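Local coordinates for protein transcriptional regulators (LACI-FAMILY TRANSCRIPTIONAL REGULATORY PROTEIN) (Corynebacterium glutamicum, PDB 3GYB) that probably acts as a LacI-family transcription regulator, whose periplasmic-binding-protein-like core would sense an effector and which here binds a magnesium ion, at residues A[20-25]-A[229-234]; A[235-240]-A[253-258]. All blocks are in the same frame, centred on the assembly; numbering follows the deposited sequence.

Contact 1 (A[20-25]-A[229-234]). With MG (magnesium ion), chain C.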
ATOM      1  N   PHE A  20       1.055  -6.735   4.470  1.00 12.83           N
ATOM      2  CA  PHE A  20       2.400  -7.224   4.775  1.00 11.89           C
ATOM      3  C   PHE A  20       3.419  -6.205   5.281  1.00 12.61           C
ATOM      4  O   PHE A  20       4.476  -6.586   5.785  1.00 12.44           O
ATOM      5  CB  PHE A  20       2.975  -7.869   3.517  1.00 13.40           C
ATOM      6  CG  PHE A  20       3.263  -6.873   2.424  1.00 13.91           C
ATOM      7  CD1 PHE A  20       4.487  -6.210   2.375  1.00 13.87           C
ATOM      8  CD2 PHE A  20       2.283  -6.539   1.494  1.00 15.17           C
ATOM      9  CE1 PHE A  20       4.728  -5.223   1.419  1.00 14.56           C
ATOM     10  CE2 PHE A  20       2.517  -5.550   0.533  1.00 14.71           C
ATOM     11  CZ  PHE A  20       3.740  -4.894   0.498  1.00 14.25           C
ATOM     12  N   ILE A  21       3.115  -4.920   5.146  1.00 13.09           N
ATOM     13  CA  ILE A  21       4.067  -3.891   5.541  1.00 13.02           C
ATOM     14  C   ILE A  21       4.637  -3.980   6.954  1.00 12.67           C
ATOM     15  O   ILE A  21       5.861  -4.027   7.114  1.00 14.02           O
ATOM     16  CB  ILE A  21       3.491  -2.483   5.282  1.00 12.77           C
ATOM     17  CG1 ILE A  21       3.243  -2.311   3.774  1.00 14.24           C
ATOM     18  CG2 ILE A  21       4.469  -1.416   5.765  1.00 14.12           C
ATOM     19  CD1 ILE A  21       2.724  -0.938   3.372  1.00 16.93           C
ATOM     20  N   ASP A  22       3.795  -4.014   7.982  1.00 13.27           N
ATOM     21  CA  ASP A  22       4.357  -4.105   9.325  1.00 11.91           C
ATOM     22  C   ASP A  22       4.863  -5.511   9.652  1.00 12.16           C
ATOM     23  O   ASP A  22       5.593  -5.703  10.624  1.00 13.85           O
ATOM     24  CB  ASP A  22       3.379  -3.584  10.400  1.00 11.96           C
ATOM     25  CG  ASP A  22       2.068  -4.342  10.449  1.00 14.00           C
ATOM     26  OD1 ASP A  22       2.029  -5.518  10.050  1.00 13.80           O
ATOM     27  OD2 ASP A  22       1.071  -3.745  10.923  1.00 13.66           O
ATOM     28  N   LEU A  23       4.490  -6.493   8.834  1.00 12.63           N
ATOM     29  CA  LEU A  23       4.977  -7.857   9.038  1.00 12.57           C
ATOM     30  C   LEU A  23       6.443  -7.870   8.603  1.00 13.56           C
ATOM     31  O   LEU A  23       7.302  -8.439   9.282  1.00 12.57           O
ATOM     32  CB  LEU A  23       4.164  -8.858   8.204  1.00 13.80           C
ATOM     33  CG  LEU A  23       4.499 -10.349   8.355  1.00 13.93           C
ATOM     34  CD1 LEU A  23       3.300 -11.177   7.927  1.00 18.12           C
ATOM     35  CD2 LEU A  23       5.721 -10.716   7.535  1.00 15.71           C
ATOM     36  N   ILE A  24       6.733  -7.230   7.471  1.00 12.66           N
ATOM     37  CA  ILE A  24       8.105  -7.179   6.979  1.00 13.33           C
ATOM     38  C   ILE A  24       8.947  -6.311   7.904  1.00 13.59           C
ATOM     39  O   ILE A  24      10.119  -6.603   8.141  1.00 13.49           O
ATOM     40  CB  ILE A  24       8.176  -6.622   5.539  1.00 15.15           C
ATOM     41  CG1 ILE A  24       7.458  -7.578   4.582  1.00 17.66           C
ATOM     42  CG2 ILE A  24       9.633  -6.463   5.108  1.00 17.67           C
ATOM     43  CD1 ILE A  24       7.615  -7.206   3.116  1.00 20.28           C
ATOM     44  N   GLN A  25       8.349  -5.250   8.440  1.00 13.41           N
ATOM     45  CA  GLN A  25       9.074  -4.374   9.357  1.00 13.52           C
ATOM     46  C   GLN A  25       9.479  -5.188  10.585  1.00 14.27           C
ATOM     47  O   GLN A  25      10.596  -5.063  11.087  1.00 14.67           O
ATOM     48  CB  GLN A  25       8.197  -3.190   9.787  1.00 16.73           C
ATOM     49  CG  GLN A  25       8.886  -2.211  10.745  1.00 20.93           C
ATOM     50  CD  GLN A  25      10.081  -1.501  10.121  1.00 24.60           C
ATOM     51  OE1 GLN A  25       9.933  -0.718   9.180  1.00 25.93           O
ATOM     52  NE2 GLN A  25      11.275  -1.775  10.644  1.00 25.93           N
ATOM     53  N   ASP A 229      -4.765  -8.543  12.698  1.00 12.60           N
ATOM     54  CA  ASP A 229      -4.324  -9.904  12.398  1.00 11.90           C
ATOM     55  C   ASP A 229      -2.975 -10.194  13.059  1.00 12.61           C
ATOM     56  O   ASP A 229      -2.320 -11.193  12.744  1.00 13.99           O
ATOM     57  CB  ASP A 229      -4.212 -10.110  10.876  1.00 11.81           C
ATOM     58  CG  ASP A 229      -3.137  -9.239  10.248  1.00 11.65           C
ATOM     59  OD1 ASP A 229      -2.834  -8.197  10.850  1.00 10.84           O
ATOM     60  OD2 ASP A 229      -2.606  -9.582   9.166  1.00 13.44           O
ATOM     61  N   ASN A 230      -2.568  -9.312  13.967  1.00 12.20           N
ATOM     62  CA  ASN A 230      -1.307  -9.453  14.683  1.00 14.52           C
ATOM     63  C   ASN A 230      -0.159  -9.701  13.704  1.00 14.47           C
ATOM     64  O   ASN A 230       0.706 -10.543  13.949  1.00 15.12           O
ATOM     65  CB  ASN A 230      -1.393 -10.620  15.673  1.00 17.42           C
ATOM     66  CG  ASN A 230      -0.528 -10.411  16.896  1.00 19.50           C
ATOM     67  OD1 ASN A 230       0.542  -9.806  16.818  1.00 19.54           O
ATOM     68  ND2 ASN A 230      -0.985 -10.921  18.037  1.00 20.02           N
ATOM     69  N   SER A 231      -0.153  -8.970  12.592  1.00 13.04           N
ATOM     70  CA  SER A 231       0.896  -9.147  11.596  1.00 12.49           C
ATOM     71  C   SER A 231       2.275  -8.802  12.155  1.00 12.59           C
ATOM     72  O   SER A 231       3.288  -9.276  11.649  1.00 13.06           O
ATOM     73  CB  SER A 231       0.588  -8.313  10.349  1.00 12.95           C
ATOM     74  OG  SER A 231       0.165  -7.014  10.705  1.00 12.63           O
ATOM     75  N   ILE A 232       2.324  -7.975  13.197  1.00 13.35           N
ATOM     76  CA  ILE A 232       3.605  -7.635  13.798  1.00 14.69           C
ATOM     77  C   ILE A 232       4.109  -8.858  14.559  1.00 14.69           C
ATOM     78  O   ILE A 232       5.282  -9.223  14.467  1.00 15.47           O
ATOM     79  CB  ILE A 232       3.472  -6.432  14.756  1.00 15.44           C
ATOM     80  CG1 ILE A 232       3.168  -5.169  13.945  1.00 17.02           C
ATOM     81  CG2 ILE A 232       4.750  -6.252  15.559  1.00 16.88           C
ATOM     82  CD1 ILE A 232       2.774  -3.979  14.786  1.00 17.74           C
ATOM     83  N   GLY A 233       3.209  -9.501  15.295  1.00 15.39           N
ATOM     84  CA  GLY A 233       3.581 -10.688  16.046  1.00 16.09           C
ATOM     85  C   GLY A 233       3.954 -11.824  15.112  1.00 15.12           C
ATOM     86  O   GLY A 233       4.846 -12.621  15.412  1.00 17.07           O
ATOM     87  N   VAL A 234       3.274 -11.903  13.973  1.00 14.13           N
ATOM     88  CA  VAL A 234       3.558 -12.947  12.998  1.00 15.07           C
ATOM     89  C   VAL A 234       4.958 -12.765  12.420  1.00 14.87           C
ATOM     90  O   VAL A 234       5.726 -13.720  12.311  1.00 15.65           O
ATOM     91  CB  VAL A 234       2.524 -12.936  11.850  1.00 13.71           C
ATOM     92  CG1 VAL A 234       3.006 -13.810  10.703  1.00 13.89           C
ATOM     93  CG2 VAL A 234       1.171 -13.434  12.362  1.00 14.20           C
TER
HETATM   94 MG    MG C   1      -1.925  -6.381  10.253  1.00 12.59          MG
HETATM   95  O   HOH W   1      -1.099  -4.359   9.788  1.00 12.26           O
HETATM   96  O   HOH W   2      -1.744  -7.234   8.218  1.00 11.69           O
HETATM   97  O   HOH W   3      -2.111  -5.742  12.323  1.00 12.77           O

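Contact 2 (A[235-240]-A[253-258])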
ATOM      1  N   GLY A 235       5.294 -11.531  12.056  1.00 15.29           N
ATOM      2  CA  GLY A 235       6.612 -11.274  11.507  1.00 13.10           C
ATOM      3  C   GLY A 235       7.686 -11.576  12.533  1.00 14.06           C
ATOM      4  O   GLY A 235       8.751 -12.099  12.205  1.00 13.73           O
ATOM      5  N   TYR A 236       7.396 -11.253  13.789  1.00 13.99           N
ATOM      6  CA  TYR A 236       8.334 -11.483  14.878  1.00 16.23           C
ATOM      7  C   TYR A 236       8.605 -12.970  15.080  1.00 15.21           C
ATOM      8  O   TYR A 236       9.752 -13.409  15.068  1.00 15.48           O
ATOM      9  CB  TYR A 236       7.783 -10.889  16.175  1.00 16.48           C
ATOM     10  CG  TYR A 236       8.672 -11.110  17.376  1.00 19.91           C
ATOM     11  CD1 TYR A 236       9.859 -10.394  17.530  1.00 19.62           C
ATOM     12  CD2 TYR A 236       8.333 -12.044  18.352  1.00 18.92           C
ATOM     13  CE1 TYR A 236      10.691 -10.607  18.628  1.00 23.29           C
ATOM     14  CE2 TYR A 236       9.156 -12.265  19.453  1.00 21.48           C
ATOM     15  CZ  TYR A 236      10.333 -11.543  19.582  1.00 21.73           C
ATOM     16  OH  TYR A 236      11.166 -11.769  20.653  1.00 25.06           O
ATOM     17  N   ASN A 237       7.543 -13.746  15.262  1.00 15.39           N
ATOM     18  CA  ASN A 237       7.704 -15.172  15.488  1.00 15.28           C
ATOM     19  C   ASN A 237       8.195 -15.920  14.260  1.00 15.43           C
ATOM     20  O   ASN A 237       8.926 -16.906  14.378  1.00 14.63           O
ATOM     21  CB  ASN A 237       6.397 -15.770  16.000  1.00 15.97           C
ATOM     22  CG  ASN A 237       6.097 -15.356  17.430  1.00 18.55           C
ATOM     23  OD1 ASN A 237       5.420 -14.358  17.676  1.00 19.45           O
ATOM     24  ND2 ASN A 237       6.628 -16.114  18.384  1.00 17.95           N
ATOM     25  N   ALA A 238       7.809 -15.452  13.078  1.00 14.01           N
ATOM     26  CA  ALA A 238       8.252 -16.094  11.845  1.00 13.87           C
ATOM     27  C   ALA A 238       9.766 -15.936  11.718  1.00 14.10           C
ATOM     28  O   ALA A 238      10.462 -16.854  11.286  1.00 14.83           O
ATOM     29  CB  ALA A 238       7.555 -15.459  10.640  1.00 13.66           C
ATOM     30  N   ALA A 239      10.273 -14.763  12.089  1.00 14.12           N
ATOM     31  CA  ALA A 239      11.704 -14.505  12.024  1.00 14.53           C
ATOM     32  C   ALA A 239      12.420 -15.425  13.012  1.00 14.22           C
ATOM     33  O   ALA A 239      13.429 -16.045  12.675  1.00 16.16           O
ATOM     34  CB  ALA A 239      11.994 -13.037  12.353  1.00 14.83           C
ATOM     35  N   LEU A 240      11.897 -15.515  14.231  1.00 14.60           N
ATOM     36  CA  LEU A 240      12.509 -16.386  15.231  1.00 15.74           C
ATOM     37  C   LEU A 240      12.481 -17.837  14.767  1.00 15.21           C
ATOM     38  O   LEU A 240      13.456 -18.568  14.944  1.00 16.63           O
ATOM     39  CB  LEU A 240      11.780 -16.275  16.573  1.00 17.24           C
ATOM     40  CG  LEU A 240      11.920 -14.971  17.355  1.00 17.70           C
ATOM     41  CD1 LEU A 240      11.137 -15.078  18.656  1.00 19.32           C
ATOM     42  CD2 LEU A 240      13.393 -14.698  17.632  1.00 18.71           C
ATOM     43  N   PRO A 253      14.225 -20.684  20.952  1.00 33.62           N
ATOM     44  CA  PRO A 253      13.404 -19.832  21.817  1.00 34.12           C
ATOM     45  C   PRO A 253      11.929 -20.225  21.829  1.00 34.06           C
ATOM     46  O   PRO A 253      11.510 -21.135  21.115  1.00 31.63           O
ATOM     47  CB  PRO A 253      13.626 -18.442  21.231  1.00 34.47           C
ATOM     48  CG  PRO A 253      13.757 -18.731  19.771  1.00 33.89           C
ATOM     49  CD  PRO A 253      14.666 -19.944  19.754  1.00 34.37           C
ATOM     50  N   GLU A 254      11.152 -19.537  22.657  1.00 34.31           N
ATOM     51  CA  GLU A 254       9.724 -19.799  22.747  1.00 35.71           C
ATOM     52  C   GLU A 254       9.086 -19.144  21.525  1.00 34.13           C
ATOM     53  O   GLU A 254       9.133 -17.924  21.372  1.00 35.27           O
ATOM     54  CB  GLU A 254       9.154 -19.190  24.030  1.00 38.10           C
ATOM     55  CG  GLU A 254       7.709 -19.562  24.313  1.00 42.16           C
ATOM     56  CD  GLU A 254       7.191 -18.944  25.599  1.00 44.83           C
ATOM     57  OE1 GLU A 254       7.156 -17.697  25.687  1.00 46.56           O
ATOM     58  OE2 GLU A 254       6.819 -19.703  26.520  1.00 46.08           O
ATOM     59  N   ILE A 255       8.511 -19.962  20.651  1.00 31.84           N
ATOM     60  CA  ILE A 255       7.885 -19.457  19.438  1.00 30.38           C
ATOM     61  C   ILE A 255       6.376 -19.669  19.435  1.00 29.11           C
ATOM     62  O   ILE A 255       5.894 -20.750  19.768  1.00 28.90           O
ATOM     63  CB  ILE A 255       8.454 -20.151  18.182  1.00 30.76           C
ATOM     64  CG1 ILE A 255       9.984 -20.116  18.202  1.00 33.30           C
ATOM     65  CG2 ILE A 255       7.926 -19.481  16.924  1.00 30.70           C
ATOM     66  CD1 ILE A 255      10.558 -18.728  18.296  1.00 35.89           C
HETATM   67  N   MSE A 256       5.638 -18.627  19.056  1.00 26.72           N
HETATM   68  CA  MSE A 256       4.181 -18.702  18.959  1.00 26.31           C
HETATM   69  C   MSE A 256       3.844 -18.946  17.488  1.00 23.84           C
HETATM   70  O   MSE A 256       4.106 -18.097  16.639  1.00 23.15           O
HETATM   71  CB  MSE A 256       3.530 -17.400  19.406  1.00 30.57           C
HETATM   72  CG  MSE A 256       3.775 -17.018  20.860  1.00 34.06           C
HETATM   73 SE   MSE A 256       3.076 -18.315  22.064  1.00 51.22          SE
HETATM   74  CE  MSE A 256       1.214 -18.047  21.704  1.00 36.14           C
ATOM     75  N   HIS A 257       3.249 -20.101  17.198  1.00 22.07           N
ATOM     76  CA  HIS A 257       2.872 -20.448  15.831  1.00 21.19           C
ATOM     77  C   HIS A 257       1.505 -19.876  15.459  1.00 19.76           C
ATOM     78  O   HIS A 257       1.224 -19.642  14.290  1.00 19.18           O
ATOM     79  CB  HIS A 257       2.861 -21.965  15.670  1.00 20.83           C
ATOM     80  CG  HIS A 257       4.227 -22.572  15.640  1.00 20.68           C
ATOM     81  ND1 HIS A 257       4.901 -22.814  14.463  1.00 21.58           N
ATOM     82  CD2 HIS A 257       5.067 -22.940  16.637  1.00 22.86           C
ATOM     83  CE1 HIS A 257       6.100 -23.298  14.736  1.00 22.14           C
ATOM     84  NE2 HIS A 257       6.227 -23.383  16.048  1.00 20.26           N
ATOM     85  N   THR A 258       0.655 -19.673  16.457  1.00 20.46           N
ATOM     86  CA  THR A 258      -0.676 -19.128  16.215  1.00 20.98           C
ATOM     87  C   THR A 258      -0.879 -17.923  17.120  1.00 21.43           C
ATOM     88  O   THR A 258      -0.900 -18.053  18.345  1.00 21.80           O
ATOM     89  CB  THR A 258      -1.777 -20.174  16.497  1.00 21.37           C
ATOM     90  OG1 THR A 258      -1.577 -21.313  15.651  1.00 20.69           O
ATOM     91  CG2 THR A 258      -3.157 -19.591  16.221  1.00 21.25           C
TER

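Contact 1 (A[20-25]-A[229-234])
Asp-22 reaches across to Ser-231, and their meeting is a very short hydrogen bond: Ser-231 OG donates to Asp-22 OD1 at 2.5 Å. The same OG is a ligand of the magnesium ion, 2.2 Å from the metal. The carboxylate of Asp-22 therefore sits in the second shell. Its other oxygen, OD2, accepts from a metal-bound water whose O lies 2.5 Å away, though other acceptors compete for the protons of that water. Chi1 of 60° sets CG of Asp-22 between the backbone N and the carbonyl carbon.

Asp-229 comes to the ion from the loop just ahead of the second helix. OD1 binds magnesium at 2.1 Å, with the water next to Asp-22 OD2 on the opposite side of the metal, while OD2 accepts from a second coordinated water at 2.7 Å. Asp-212 O and a third water complete six-coordination.

Away from the ion the helices meet through weaker contacts. Ile-232 lays CG1 against CG of Asp-22 at 3.8 Å, the two side chains crossing at about a right angle. Leu-23 CA makes a C-H...O contact with Ser-231 O (3.4 Å), and farther along CD1 of Leu-23 meets CG1 of Val-234 at 3.8 Å. Asn-230 is the N-cap, its OD1 accepting weakly from Gly-233 N. The far side of helix 21-31 packs on the second subunit, Ile-24 against its Thr-45.

The site lies in the cleft of a two-lobed periplasmic-binding-protein fold. Magnesium probably polarises the Ser-231 hydroxyl, which would account for the very short bond, and the cation should offset the repulsion between two nearby aspartates. The link to helix 21-31 is second-shell, running from Asp-22 through Ser-231 OG and a coordinated water.

Contact 2 (A[235-240]-A[253-258])
Asn-237 and Ile-255 mark the nearest approach of the two backbones, 5.8 Å between their CA atoms. Residues 235-240 are regular helix, whereas 253-258 form an extended chain (Ile-255 phi -114°, psi 134°) that runs broadly back against the helix direction, toward strand 258-264. Asn-237 and Leu-240, three residues apart and so on one side of the helix, both point at this returning chain.

Leu-240 meets Ile-255 obliquely. CD1 of the isoleucine comes up against CB of Leu-240 at 3.2 Å, closer than carbons usually pack, so the exact placement of that methyl is doubtful; it is also 3.7 Å from Leu-240 CD1. The fold of the isoleucine chain, bent at chi2 (-57°), carries CD1 to the helix although its CB does not face that way. Pro-253 adds a looser touch at the edge, CG lying 4.5 Å from Leu-240 CB.

Asn-237 lies side by side with Met-256, a selenomethionine here, the two pointing the same way. CB of Asn-237 rests 3.3 Å from Met-256 O, and CG2 of Ile-255 lies 3.8 Å from Asn-237 O. The selenium end of Met-256 bends off and leads away from the helix. Just beyond, His-257 shares backbone hydrogen bonds with Ala-99 and its ND1 bonds Ser-97 O, so the chain joins the sheet there. On another side of the helix, Ala-238 packs on Val-83 and Ala-85.

The contact closes the helix-to-strand return near the surface, by apolar packing of Leu-240 on Ile-255 beside the Asn-237 side chain. It buries Met-256 O without a partner in the model, which is probably unfavourable.

Overall arrangement
Both contacts use helix 231-246: contact 1 its first turn, contact 2 the turns that follow directly. Their centres are 12 Å apart on the same side of the chain's centre, and they touch where Leu-23 CG packs 3.9 Å from Gly-235 CA. Along the chain they come in series. Contact 1 spans some two hundred residues, bringing the early helix 21-31 to the late one beside the cleft; contact 2 is local, joining that late helix to the loop leading into strand 258-264. One helix thus runs from the magnesium site in the cleft outward to the surface, packed near its start against helix 21-31 and farther on against residues 253-258.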